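Side-chain contacts in siderophore-interacting protein (Aeromonas hydrophila, PDB 6K2L), which binds FAD and probably reduces iron-loaded siderophores so that the iron is released inside the cell: residues L95-A100 against D119-S124; K16-Q19 against L25-I28; F99-D104 against F111-K116; P149-M154 against I166-P171. The protein carries 1 engineered substitution. All blocks are in the same frame, centred on the assembly; numbering follows the deposited sequence.

Contact 1 (L95-A100 against D119-S124); sequences LDIDFA and DLLAIS. With FAD (flavin-adenine dinucleotide), chain C.
I97 and L121 reach toward each other tip to tip, with CD1 of I97 4.2 Å from CD2 of L121. The same I97 CD1 also lies 4.5 Å from CG2 of I123, so a single methyl lies within reach of two residues of the partner strand, the second only loosely. This is the tighter part of the contact. I97 gets there with CG1 beside its backbone N (chi1 -56°) and CD1 carried on in a nearly straight line; L121 answers with CG anti to its own backbone N (chi1 -164°). Toward the start of the first strand the packing is thinner: L95 meets I123 by their CD1 methyls alone, at 4.5 Å. The strand segments run nearly at right angles, 97° between their directions, and their axes stay well apart. Such spacing fits two walls of the closed six-stranded antiparallel barrel of the FAD-binding domain facing each other across its apolar interior, where I47, I49 and F83 also pack on these side chains. On the outer side of strand 120-123 L120 is exposed to solvent, and D119 and S124 at the segment's ends are partly so. D96 and D98 turn away from the interior too, yet are buried, in salt bridges with R89 and R27 respectively. At its far end the strand backbone reads the flavin: N3 of FAD donates to O of D98 in a nearly straight bond of 3.0 Å, and N of A100 donates to O2 of FAD at 2.9 Å.

Contact 2 (K16-Q19 against L25-I28); sequences KHIQ and LRRI
The hairpin of strands 11-20 and 25-31 is zipped here by Q19 and R27, an antiparallel hydrogen-bonded pair. Its two bonds are unequal: N of R27 gives a sound one to O of Q19 at 2.7 Å, whereas the return from N of Q19 to O of R27, 3.0 Å long, is bent to 121° and weak. That carbonyl finds a stronger partner in a water, which donates to O of R27 at 2.6 Å and is also hydrogen-bonded to ND1 of H17. The water lies next to a classic beta bulge, where K16 and H17 both face C29 of the other strand and the regular pairing is interrupted. Beyond it I18 and I28 form a non-hydrogen-bonded pair, CG2 of I18 lying 4.2 Å from CG1 of I28. With CG2 anti to the backbone N (chi1 -54° for CG1), I18 also lays this methyl across the aliphatic part of R26, 3.6 Å from both its CG and CD. The R26 chain bends at chi3, and its NE forms a salt bridge with D20 while NH1 bonds to O of A112. On the other face of the sheet, R27 carries its own guanidinium to D98 of the adjoining strand.

Contact 3 (F99-D104 against F111-K116); sequences FALHGD and FANEVK. With FAD (flavin-adenine dinucleotide), chain C.
Water 2 is gripped from both segments: it accepts from N of H102 at 3.1 Å and donates to OD1 of N113 at 3.0 Å, joining the loop after strand 94-100 to helix 107-114. L101 and N113 slide past each other beside it, CD2 of L101 lying 3.6 Å from the same OD1. The apolar half centres on A112, whose CB rests 3.5 Å from CD2 of F99. Beyond it, F99 brings CZ to the edge of the F111 ring, near its plane, 3.9 Å from CD2 of F111; the two ring planes are inclined at 50°. H102 faces the cofactor instead. Its CG takes the crowded position between backbone N and carbonyl carbon (chi1 63°), which sets the imidazole with one face against the adenine of FAD. Both ring nitrogens are engaged: ND1 accepts from N of D104 at 3.1 Å, and NE2 donates to O2P of FAD at 3.2 Å, so the ring's rotation is fixed by bonds at both ends. Strand, glycine-containing loop and helix together form one part of the cofactor site, probably as in other ferredoxin-reductase-like FAD-binding barrels.

Contact 4 (P149-M154 against I166-P171); sequences PAISAM and IALLVP
No ring or other flat group carries the meeting of I151 with I166 and L168, which is made by branched aliphatic chains alone; the neighbouring W217 and W189 belong to the surroundings, I151 touching the first and L168 the second. The closer pair is I151 with L168, CD1 of the first standing 3.7 Å from CD2 of the second. Those two side chains slide past each other in opposite directions, so the methyls meet alongside rather than head on. CG1 of I151 is anti to the carbonyl carbon (chi1 -65°) and the chain then runs on extended, carrying CD1 down from the helix onto the sheet. Its other branch, CG2, covers I166, meeting CG2 of that residue at 4.3 Å. One isoleucine thus bridges two residues that alternate along the strand, I166 and L168, while the CB of A167 between them points away from the helix. All three touching residues are buried, and the whole contact hides just 112 Å² between the segments. The helical backbone is regular, with N of A153 bonded to O of P149 at 2.9 Å. OG of S152 bonds back to O of L148, a turn earlier in the same helix. Near the helix start P149 touches FAD, placing this end of the helix at the cofactor pocket. Strands 138-144 and 163-170 with helix 148-155 between them form a beta-alpha-beta unit; strand 163-170 lies in the parallel sheet between 138-144 and 185-191, and the helix packs between that sheet and strand 79-89 of the barrel, where R86 touches P149, S152 and A153.

Overall arrangement
From the N terminus, contact 2 comes first and closes the short turn of hairpin 11-20/25-31. Contacts 1 and 3 then start from the same strand, 94-100, and share F99 and A100: contact 3 closes the loop to helix 107-114, and contact 1 runs on to strand 120-123, so the later-starting, earlier-ending contact 3 nests within it. Contact 2 joins both side by side in the barrel, through the bond between F99 N and R26 O. Contact 4 follows separately, inside a beta-alpha-beta unit of the parallel-sheet domain, its centre about 19 Å from that of contact 1. The two domains nonetheless meet where P149 packs on D98, close to the FAD.

Contact 1 (L95-A100 against D119-S124)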
# COMPACT_ATOMS: atom_id res chain seq x y z
N LEU A 95 10.07 6.01 6.14
CA LEU A 95 10.26 5.04 5.07
C LEU A 95 11.03 3.85 5.62
O LEU A 95 12.11 4.04 6.17
CB LEU A 95 11.01 5.68 3.89
CG LEU A 95 11.04 4.79 2.65
CD1 LEU A 95 10.69 5.56 1.43
CD2 LEU A 95 12.40 4.10 2.52
N ASP A 96 10.51 2.64 5.47
CA ASP A 96 11.09 1.41 6.04
C ASP A 96 11.81 0.60 4.98
O ASP A 96 11.23 0.24 3.95
CB ASP A 96 10.00 0.51 6.63
CG ASP A 96 9.49 1.01 7.95
OD1 ASP A 96 10.18 1.87 8.54
OD2 ASP A 96 8.40 0.55 8.39
N ILE A 97 13.06 0.25 5.24
CA ILE A 97 13.77 -0.71 4.40
C ILE A 97 14.20 -1.89 5.27
O ILE A 97 14.80 -1.67 6.33
CB ILE A 97 14.99 -0.08 3.73
CG1 ILE A 97 14.56 1.14 2.94
CG2 ILE A 97 15.63 -1.10 2.81
CD1 ILE A 97 15.78 1.98 2.43
N ASP A 98 13.92 -3.12 4.81
CA ASP A 98 14.29 -4.34 5.53
C ASP A 98 15.53 -5.01 4.92
O ASP A 98 15.51 -5.45 3.77
CB ASP A 98 13.15 -5.36 5.53
CG ASP A 98 11.96 -4.93 6.38
OD1 ASP A 98 11.99 -3.87 7.06
OD2 ASP A 98 10.96 -5.70 6.35
N PHE A 99 16.59 -5.15 5.73
CA PHE A 99 17.89 -5.68 5.31
C PHE A 99 18.02 -7.15 5.70
O PHE A 99 17.90 -7.49 6.88
CB PHE A 99 19.02 -4.86 5.95
CG PHE A 99 19.25 -3.54 5.29
CD1 PHE A 99 18.37 -2.47 5.51
CD2 PHE A 99 20.32 -3.35 4.42
CE1 PHE A 99 18.56 -1.25 4.87
CE2 PHE A 99 20.51 -2.13 3.79
CZ PHE A 99 19.64 -1.09 4.01
N ALA A 100 18.30 -8.02 4.71
CA ALA A 100 18.63 -9.42 5.00
C ALA A 100 20.07 -9.49 5.50
O ALA A 100 21.01 -9.42 4.72
CB ALA A 100 18.44 -10.30 3.76
N ASP A 119 22.41 7.62 11.68
CA ASP A 119 23.12 7.32 10.45
C ASP A 119 22.37 7.87 9.24
O ASP A 119 21.14 7.97 9.22
CB ASP A 119 23.28 5.81 10.28
CG ASP A 119 24.42 5.24 11.08
OD1 ASP A 119 25.27 6.03 11.56
OD2 ASP A 119 24.45 3.99 11.25
N LEU A 120 23.13 8.19 8.20
CA LEU A 120 22.61 8.72 6.95
C LEU A 120 22.53 7.63 5.90
O LEU A 120 23.35 6.71 5.87
CB LEU A 120 23.52 9.82 6.43
CG LEU A 120 23.66 11.05 7.29
CD1 LEU A 120 24.65 12.00 6.58
CD2 LEU A 120 22.28 11.66 7.46
N LEU A 121 21.55 7.78 4.99
CA LEU A 121 21.44 6.95 3.79
C LEU A 121 20.81 7.75 2.67
O LEU A 121 19.72 8.31 2.83
CB LEU A 121 20.60 5.69 4.04
CG LEU A 121 20.76 4.60 2.98
CD1 LEU A 121 22.03 3.83 3.26
CD2 LEU A 121 19.55 3.66 2.99
N ALA A 122 21.49 7.82 1.52
CA ALA A 122 20.91 8.44 0.35
C ALA A 122 20.06 7.41 -0.38
O ALA A 122 20.42 6.23 -0.47
CB ALA A 122 21.99 9.00 -0.57
N ILE A 123 18.90 7.85 -0.88
CA ILE A 123 18.05 6.97 -1.67
C ILE A 123 17.50 7.71 -2.88
O ILE A 123 17.25 8.92 -2.84
CB ILE A 123 16.89 6.35 -0.86
CG1 ILE A 123 15.90 7.43 -0.41
CG2 ILE A 123 17.41 5.57 0.34
CD1 ILE A 123 14.48 6.98 -0.47
N SER A 124 17.33 6.94 -3.95
CA SER A 124 16.73 7.36 -5.21
C SER A 124 15.21 7.38 -5.09
O SER A 124 14.64 7.15 -4.02
CB SER A 124 17.11 6.38 -6.29
OG SER A 124 16.17 5.31 -6.23
PA FAD C . 27.38 -7.34 -1.85
O1A FAD C . 28.48 -6.34 -1.68
O2A FAD C . 26.51 -7.16 -3.10
O5B FAD C . 27.87 -8.88 -1.95
C5B FAD C . 28.83 -9.43 -1.02
C4B FAD C . 28.74 -10.94 -0.94
O4B FAD C . 27.63 -11.33 -0.09
C3B FAD C . 28.54 -11.71 -2.24
O3B FAD C . 29.24 -12.95 -2.19
C2B FAD C . 27.02 -11.90 -2.29
O2B FAD C . 26.58 -13.05 -3.02
C1B FAD C . 26.68 -12.09 -0.82
N9A FAD C . 25.38 -11.57 -0.46
C8A FAD C . 24.81 -10.40 -0.91
N7A FAD C . 23.63 -10.16 -0.39
C5A FAD C . 23.41 -11.23 0.46
C6A FAD C . 22.34 -11.57 1.31
N6A FAD C . 21.26 -10.80 1.46
N1A FAD C . 22.44 -12.72 2.01
C2A FAD C . 23.53 -13.48 1.87
N3A FAD C . 24.61 -13.25 1.10
C4A FAD C . 24.49 -12.11 0.43
N1 FAD C . 18.10 -7.23 -0.40
C2 FAD C . 17.63 -6.99 0.87
O2 FAD C . 18.26 -7.33 1.87
N3 FAD C . 16.42 -6.35 1.04
C4 FAD C . 15.58 -5.91 0.04
O4 FAD C . 14.52 -5.34 0.33
C4X FAD C . 16.09 -6.16 -1.29
N5 FAD C . 15.35 -5.76 -2.33
C5X FAD C . 15.83 -6.00 -3.59
C6 FAD C . 15.06 -5.61 -4.68
C7 FAD C . 15.48 -5.86 -5.98
C7M FAD C . 14.63 -5.39 -7.13
C8 FAD C . 16.73 -6.48 -6.20
C8M FAD C . 17.25 -6.72 -7.60
C9 FAD C . 17.51 -6.86 -5.11
C9A FAD C . 17.07 -6.63 -3.81
N10 FAD C . 17.82 -7.05 -2.70
C10 FAD C . 17.35 -6.83 -1.41
C1' FAD C . 19.11 -7.75 -2.88
C2' FAD C . 20.34 -6.92 -2.50
O2' FAD C . 20.59 -5.88 -3.45
C3' FAD C . 21.55 -7.86 -2.44
O3' FAD C . 21.43 -8.66 -1.27
C4' FAD C . 22.90 -7.15 -2.42
O4' FAD C . 23.89 -8.05 -2.93
C5' FAD C . 23.26 -6.66 -1.03
O5' FAD C . 24.45 -5.86 -1.10
P FAD C . 25.61 -6.03 -0.05
O1P FAD C . 26.49 -4.78 -0.21
O2P FAD C . 25.12 -6.27 1.30
O3P FAD C . 26.42 -7.30 -0.59

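Contact 2 (K16-Q19 against L25-I28)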
# COMPACT_ATOMS: atom_id res chain seq x y z
N LYS A 16 15.84 6.81 11.97
CA LYS A 16 15.05 7.12 13.14
C LYS A 16 15.15 6.01 14.17
O LYS A 16 15.46 6.27 15.34
CB LYS A 16 13.59 7.35 12.73
CG LYS A 16 12.75 8.11 13.72
CD LYS A 16 11.51 8.63 13.04
CE LYS A 16 10.26 8.11 13.70
NZ LYS A 16 9.70 9.08 14.69
N HIS A 17 14.89 4.76 13.77
CA HIS A 17 14.99 3.62 14.67
C HIS A 17 15.13 2.34 13.87
O HIS A 17 14.81 2.27 12.68
CB HIS A 17 13.78 3.51 15.59
CG HIS A 17 12.47 3.49 14.87
ND1 HIS A 17 11.97 2.36 14.25
CD2 HIS A 17 11.54 4.46 14.66
CE1 HIS A 17 10.79 2.63 13.72
NE2 HIS A 17 10.51 3.90 13.95
N ILE A 18 15.60 1.31 14.57
CA ILE A 18 16.00 0.04 14.02
C ILE A 18 15.26 -1.04 14.78
O ILE A 18 14.91 -0.86 15.95
CB ILE A 18 17.53 -0.15 14.13
CG1 ILE A 18 18.25 1.03 13.50
CG2 ILE A 18 17.98 -1.42 13.47
CD1 ILE A 18 19.08 1.80 14.49
N GLN A 19 15.02 -2.17 14.13
CA GLN A 19 14.20 -3.20 14.73
C GLN A 19 14.53 -4.53 14.07
O GLN A 19 14.66 -4.61 12.84
CB GLN A 19 12.72 -2.86 14.57
CG GLN A 19 11.81 -4.05 14.70
CD GLN A 19 10.35 -3.66 14.74
OE1 GLN A 19 9.90 -2.81 13.95
NE2 GLN A 19 9.59 -4.27 15.66
N LEU A 25 16.73 -10.32 9.73
CA LEU A 25 15.95 -9.37 8.95
C LEU A 25 15.78 -8.12 9.80
O LEU A 25 15.11 -8.14 10.83
CB LEU A 25 14.60 -9.96 8.53
CG LEU A 25 13.97 -9.16 7.38
CD1 LEU A 25 14.80 -9.30 6.08
CD2 LEU A 25 12.49 -9.48 7.15
N ARG A 26 16.41 -7.04 9.37
CA ARG A 26 16.51 -5.84 10.19
C ARG A 26 15.76 -4.70 9.51
O ARG A 26 16.12 -4.30 8.40
CB ARG A 26 17.98 -5.48 10.42
CG ARG A 26 18.17 -4.26 11.30
CD ARG A 26 19.63 -4.09 11.69
NE ARG A 26 19.91 -4.93 12.86
CZ ARG A 26 21.11 -5.42 13.16
NH1 ARG A 26 22.15 -5.14 12.39
NH2 ARG A 26 21.25 -6.18 14.23
N ARG A 27 14.71 -4.21 10.16
CA ARG A 27 13.87 -3.14 9.62
C ARG A 27 14.43 -1.80 10.08
O ARG A 27 14.37 -1.47 11.27
CB ARG A 27 12.42 -3.29 10.09
CG ARG A 27 11.52 -2.09 9.75
CD ARG A 27 10.03 -2.50 9.65
NE ARG A 27 9.91 -3.78 8.96
CZ ARG A 27 9.01 -4.72 9.24
NH1 ARG A 27 8.11 -4.53 10.21
NH2 ARG A 27 9.03 -5.86 8.55
N ILE A 28 14.98 -1.04 9.14
CA ILE A 28 15.54 0.27 9.41
C ILE A 28 14.55 1.31 8.94
O ILE A 28 14.09 1.28 7.79
CB ILE A 28 16.90 0.44 8.72
CG1 ILE A 28 17.92 -0.54 9.33
CG2 ILE A 28 17.33 1.86 8.83
CD1 ILE A 28 19.24 -0.64 8.55
O HOH W 1 12.48 -0.21 12.55

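Contact 3 (F99-D104 against F111-K116)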
# COMPACT_ATOMS: atom_id res chain seq x y z
N PHE A 99 16.59 -5.15 5.73
CA PHE A 99 17.89 -5.68 5.31
C PHE A 99 18.02 -7.15 5.70
O PHE A 99 17.90 -7.49 6.88
CB PHE A 99 19.02 -4.86 5.95
CG PHE A 99 19.25 -3.54 5.29
CD1 PHE A 99 18.37 -2.47 5.51
CD2 PHE A 99 20.32 -3.35 4.42
CE1 PHE A 99 18.56 -1.25 4.87
CE2 PHE A 99 20.51 -2.13 3.79
CZ PHE A 99 19.64 -1.09 4.01
N ALA A 100 18.30 -8.02 4.71
CA ALA A 100 18.63 -9.42 5.00
C ALA A 100 20.07 -9.49 5.50
O ALA A 100 21.01 -9.42 4.72
CB ALA A 100 18.44 -10.30 3.76
N LEU A 101 20.23 -9.63 6.82
CA LEU A 101 21.56 -9.66 7.45
C LEU A 101 22.37 -10.86 6.98
O LEU A 101 21.83 -11.96 6.80
CB LEU A 101 21.41 -9.68 8.99
CG LEU A 101 20.84 -8.44 9.71
CD1 LEU A 101 20.96 -8.56 11.23
CD2 LEU A 101 21.46 -7.12 9.21
N HIS A 102 23.67 -10.64 6.77
CA HIS A 102 24.62 -11.70 6.40
C HIS A 102 26.01 -11.25 6.83
O HIS A 102 26.21 -10.14 7.33
CB HIS A 102 24.57 -12.04 4.90
CG HIS A 102 24.99 -10.90 4.01
ND1 HIS A 102 26.24 -10.80 3.45
CD2 HIS A 102 24.30 -9.81 3.58
CE1 HIS A 102 26.32 -9.70 2.73
NE2 HIS A 102 25.15 -9.09 2.78
N GLY A 103 26.98 -12.14 6.61
CA GLY A 103 28.35 -11.83 6.98
C GLY A 103 29.37 -12.02 5.87
O GLY A 103 30.55 -12.25 6.15
N ASP A 104 28.93 -11.94 4.62
CA ASP A 104 29.82 -12.05 3.47
C ASP A 104 30.35 -10.69 3.01
O ASP A 104 30.98 -10.62 1.95
CB ASP A 104 29.12 -12.78 2.31
CG ASP A 104 28.71 -14.22 2.68
OD1 ASP A 104 27.49 -14.56 2.62
OD2 ASP A 104 29.61 -15.02 3.05
N PHE A 111 26.44 -1.10 6.23
CA PHE A 111 25.49 -0.13 6.72
C PHE A 111 24.46 -0.78 7.65
O PHE A 111 24.17 -0.24 8.73
CB PHE A 111 24.80 0.57 5.55
CG PHE A 111 23.64 1.40 5.97
CD1 PHE A 111 23.84 2.68 6.48
CD2 PHE A 111 22.36 0.89 5.90
CE1 PHE A 111 22.76 3.45 6.88
CE2 PHE A 111 21.29 1.66 6.30
CZ PHE A 111 21.49 2.94 6.79
N ALA A 112 23.92 -1.94 7.26
CA ALA A 112 22.90 -2.59 8.09
C ALA A 112 23.46 -3.12 9.42
O ALA A 112 22.80 -2.99 10.46
CB ALA A 112 22.23 -3.71 7.31
N ASN A 113 24.67 -3.68 9.41
CA ASN A 113 25.25 -4.18 10.65
C ASN A 113 25.58 -3.05 11.62
O ASN A 113 25.22 -3.10 12.80
CB ASN A 113 26.49 -5.02 10.34
CG ASN A 113 26.15 -6.22 9.50
OD1 ASN A 113 24.97 -6.52 9.30
ND2 ASN A 113 27.17 -6.90 8.98
N GLU A 114 26.24 -2.00 11.13
CA GLU A 114 26.67 -0.95 12.05
C GLU A 114 25.57 0.03 12.40
O GLU A 114 25.79 0.89 13.27
CB GLU A 114 27.85 -0.21 11.45
CG GLU A 114 29.10 -1.04 11.39
CD GLU A 114 30.20 -0.35 10.60
OE1 GLU A 114 30.06 0.88 10.36
OE2 GLU A 114 31.21 -1.01 10.25
N VAL A 115 24.39 -0.11 11.81
CA VAL A 115 23.41 0.98 11.79
C VAL A 115 23.11 1.45 13.20
O VAL A 115 22.93 0.65 14.13
CB VAL A 115 22.14 0.54 11.03
CG1 VAL A 115 21.32 -0.50 11.82
CG2 VAL A 115 21.28 1.77 10.71
N LYS A 116 23.07 2.76 13.37
CA LYS A 116 22.67 3.43 14.59
C LYS A 116 21.61 4.46 14.22
O LYS A 116 21.57 4.94 13.09
CB LYS A 116 23.86 4.14 15.25
CG LYS A 116 24.23 3.60 16.60
CD LYS A 116 24.67 2.14 16.53
CE LYS A 116 25.66 1.81 17.67
NZ LYS A 116 25.69 0.34 18.06
PA FAD C . 27.38 -7.34 -1.85
O1A FAD C . 28.48 -6.34 -1.68
O2A FAD C . 26.51 -7.16 -3.10
O5B FAD C . 27.87 -8.88 -1.95
C5B FAD C . 28.83 -9.43 -1.02
C4B FAD C . 28.74 -10.94 -0.94
O4B FAD C . 27.63 -11.33 -0.09
C3B FAD C . 28.54 -11.71 -2.24
O3B FAD C . 29.24 -12.95 -2.19
C2B FAD C . 27.02 -11.90 -2.29
O2B FAD C . 26.58 -13.05 -3.02
C1B FAD C . 26.68 -12.09 -0.82
N9A FAD C . 25.38 -11.57 -0.46
C8A FAD C . 24.81 -10.40 -0.91
N7A FAD C . 23.63 -10.16 -0.39
C5A FAD C . 23.41 -11.23 0.46
C6A FAD C . 22.34 -11.57 1.31
N6A FAD C . 21.26 -10.80 1.46
N1A FAD C . 22.44 -12.72 2.01
C2A FAD C . 23.53 -13.48 1.87
N3A FAD C . 24.61 -13.25 1.10
C4A FAD C . 24.49 -12.11 0.43
N1 FAD C . 18.10 -7.23 -0.40
C2 FAD C . 17.63 -6.99 0.87
O2 FAD C . 18.26 -7.33 1.87
N3 FAD C . 16.42 -6.35 1.04
C4 FAD C . 15.58 -5.91 0.04
O4 FAD C . 14.52 -5.34 0.33
C4X FAD C . 16.09 -6.16 -1.29
N5 FAD C . 15.35 -5.76 -2.33
C5X FAD C . 15.83 -6.00 -3.59
C6 FAD C . 15.06 -5.61 -4.68
C7 FAD C . 15.48 -5.86 -5.98
C7M FAD C . 14.63 -5.39 -7.13
C8 FAD C . 16.73 -6.48 -6.20
C8M FAD C . 17.25 -6.72 -7.60
C9 FAD C . 17.51 -6.86 -5.11
C9A FAD C . 17.07 -6.63 -3.81
N10 FAD C . 17.82 -7.05 -2.70
C10 FAD C . 17.35 -6.83 -1.41
C1' FAD C . 19.11 -7.75 -2.88
C2' FAD C . 20.34 -6.92 -2.50
O2' FAD C . 20.59 -5.88 -3.45
C3' FAD C . 21.55 -7.86 -2.44
O3' FAD C . 21.43 -8.66 -1.27
C4' FAD C . 22.90 -7.15 -2.42
O4' FAD C . 23.89 -8.05 -2.93
C5' FAD C . 23.26 -6.66 -1.03
O5' FAD C . 24.45 -5.86 -1.10
P FAD C . 25.61 -6.03 -0.05
O1P FAD C . 26.49 -4.78 -0.21
O2P FAD C . 25.12 -6.27 1.30
O3P FAD C . 26.42 -7.30 -0.59
O HOH W 2 24.33 -7.60 6.57

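Contact 4 (P149-M154 against I166-P171)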
# COMPACT_ATOMS: atom_id res chain seq x y z
N PRO A 149 10.79 -8.79 2.09
CA PRO A 149 10.13 -7.49 2.29
C PRO A 149 9.14 -7.13 1.18
O PRO A 149 8.04 -6.64 1.48
CB PRO A 149 11.32 -6.52 2.39
CG PRO A 149 12.44 -7.42 2.92
CD PRO A 149 12.25 -8.69 2.20
N ALA A 150 9.49 -7.40 -0.08
CA ALA A 150 8.59 -7.20 -1.22
C ALA A 150 7.35 -8.08 -1.13
O ALA A 150 6.22 -7.60 -1.34
CB ALA A 150 9.31 -7.52 -2.52
N ILE A 151 7.54 -9.38 -0.87
CA ILE A 151 6.42 -10.29 -0.72
C ILE A 151 5.53 -9.91 0.47
O ILE A 151 4.31 -10.03 0.39
CB ILE A 151 6.93 -11.74 -0.62
CG1 ILE A 151 7.59 -12.11 -1.95
CG2 ILE A 151 5.78 -12.69 -0.27
CD1 ILE A 151 8.34 -13.47 -1.91
N SER A 152 6.11 -9.42 1.58
CA SER A 152 5.29 -8.96 2.70
C SER A 152 4.47 -7.72 2.32
O SER A 152 3.26 -7.63 2.63
CB SER A 152 6.16 -8.65 3.90
OG SER A 152 7.00 -9.75 4.23
N ALA A 153 5.14 -6.76 1.67
CA ALA A 153 4.47 -5.56 1.21
C ALA A 153 3.34 -5.88 0.25
O ALA A 153 2.27 -5.26 0.31
CB ALA A 153 5.48 -4.62 0.54
N MET A 154 3.55 -6.85 -0.66
CA MET A 154 2.52 -7.21 -1.63
C MET A 154 1.39 -8.00 -0.96
O MET A 154 0.21 -7.79 -1.29
CB MET A 154 3.13 -8.04 -2.78
CG MET A 154 3.75 -7.23 -3.95
SD MET A 154 4.43 -8.20 -5.34
CE MET A 154 5.24 -9.58 -4.53
N ILE A 166 2.78 -19.53 -1.87
CA ILE A 166 4.02 -18.84 -1.62
C ILE A 166 4.98 -19.82 -0.95
O ILE A 166 4.60 -20.52 0.00
CB ILE A 166 3.79 -17.60 -0.74
CG1 ILE A 166 2.84 -16.64 -1.46
CG2 ILE A 166 5.12 -16.92 -0.38
CD1 ILE A 166 2.38 -15.51 -0.62
N ALA A 167 6.22 -19.89 -1.43
CA ALA A 167 7.26 -20.67 -0.78
C ALA A 167 8.47 -19.78 -0.51
O ALA A 167 8.91 -19.06 -1.41
CB ALA A 167 7.67 -21.87 -1.63
N LEU A 168 9.02 -19.83 0.70
CA LEU A 168 10.21 -19.04 1.02
C LEU A 168 11.37 -19.91 1.49
O LEU A 168 11.19 -20.80 2.31
CB LEU A 168 9.89 -18.01 2.08
CG LEU A 168 8.78 -17.01 1.71
CD1 LEU A 168 8.39 -16.20 2.93
CD2 LEU A 168 9.25 -16.09 0.60
N LEU A 169 12.59 -19.60 1.01
CA LEU A 169 13.83 -20.21 1.51
C LEU A 169 14.55 -19.24 2.45
O LEU A 169 14.95 -18.16 2.04
CB LEU A 169 14.74 -20.59 0.34
CG LEU A 169 16.02 -21.40 0.61
CD1 LEU A 169 15.74 -22.66 1.47
CD2 LEU A 169 16.78 -21.82 -0.70
N VAL A 170 14.71 -19.63 3.72
CA VAL A 170 15.43 -18.85 4.73
C VAL A 170 16.64 -19.65 5.21
O VAL A 170 16.63 -20.89 5.17
CB VAL A 170 14.53 -18.49 5.93
CG1 VAL A 170 13.44 -17.51 5.53
CG2 VAL A 170 13.91 -19.74 6.57
N PRO A 171 17.71 -18.99 5.71
CA PRO A 171 18.91 -19.72 6.14
C PRO A 171 18.79 -20.39 7.52
O PRO A 171 19.53 -21.34 7.80
CB PRO A 171 19.99 -18.63 6.15
CG PRO A 171 19.25 -17.39 6.48
CD PRO A 171 17.91 -17.53 5.79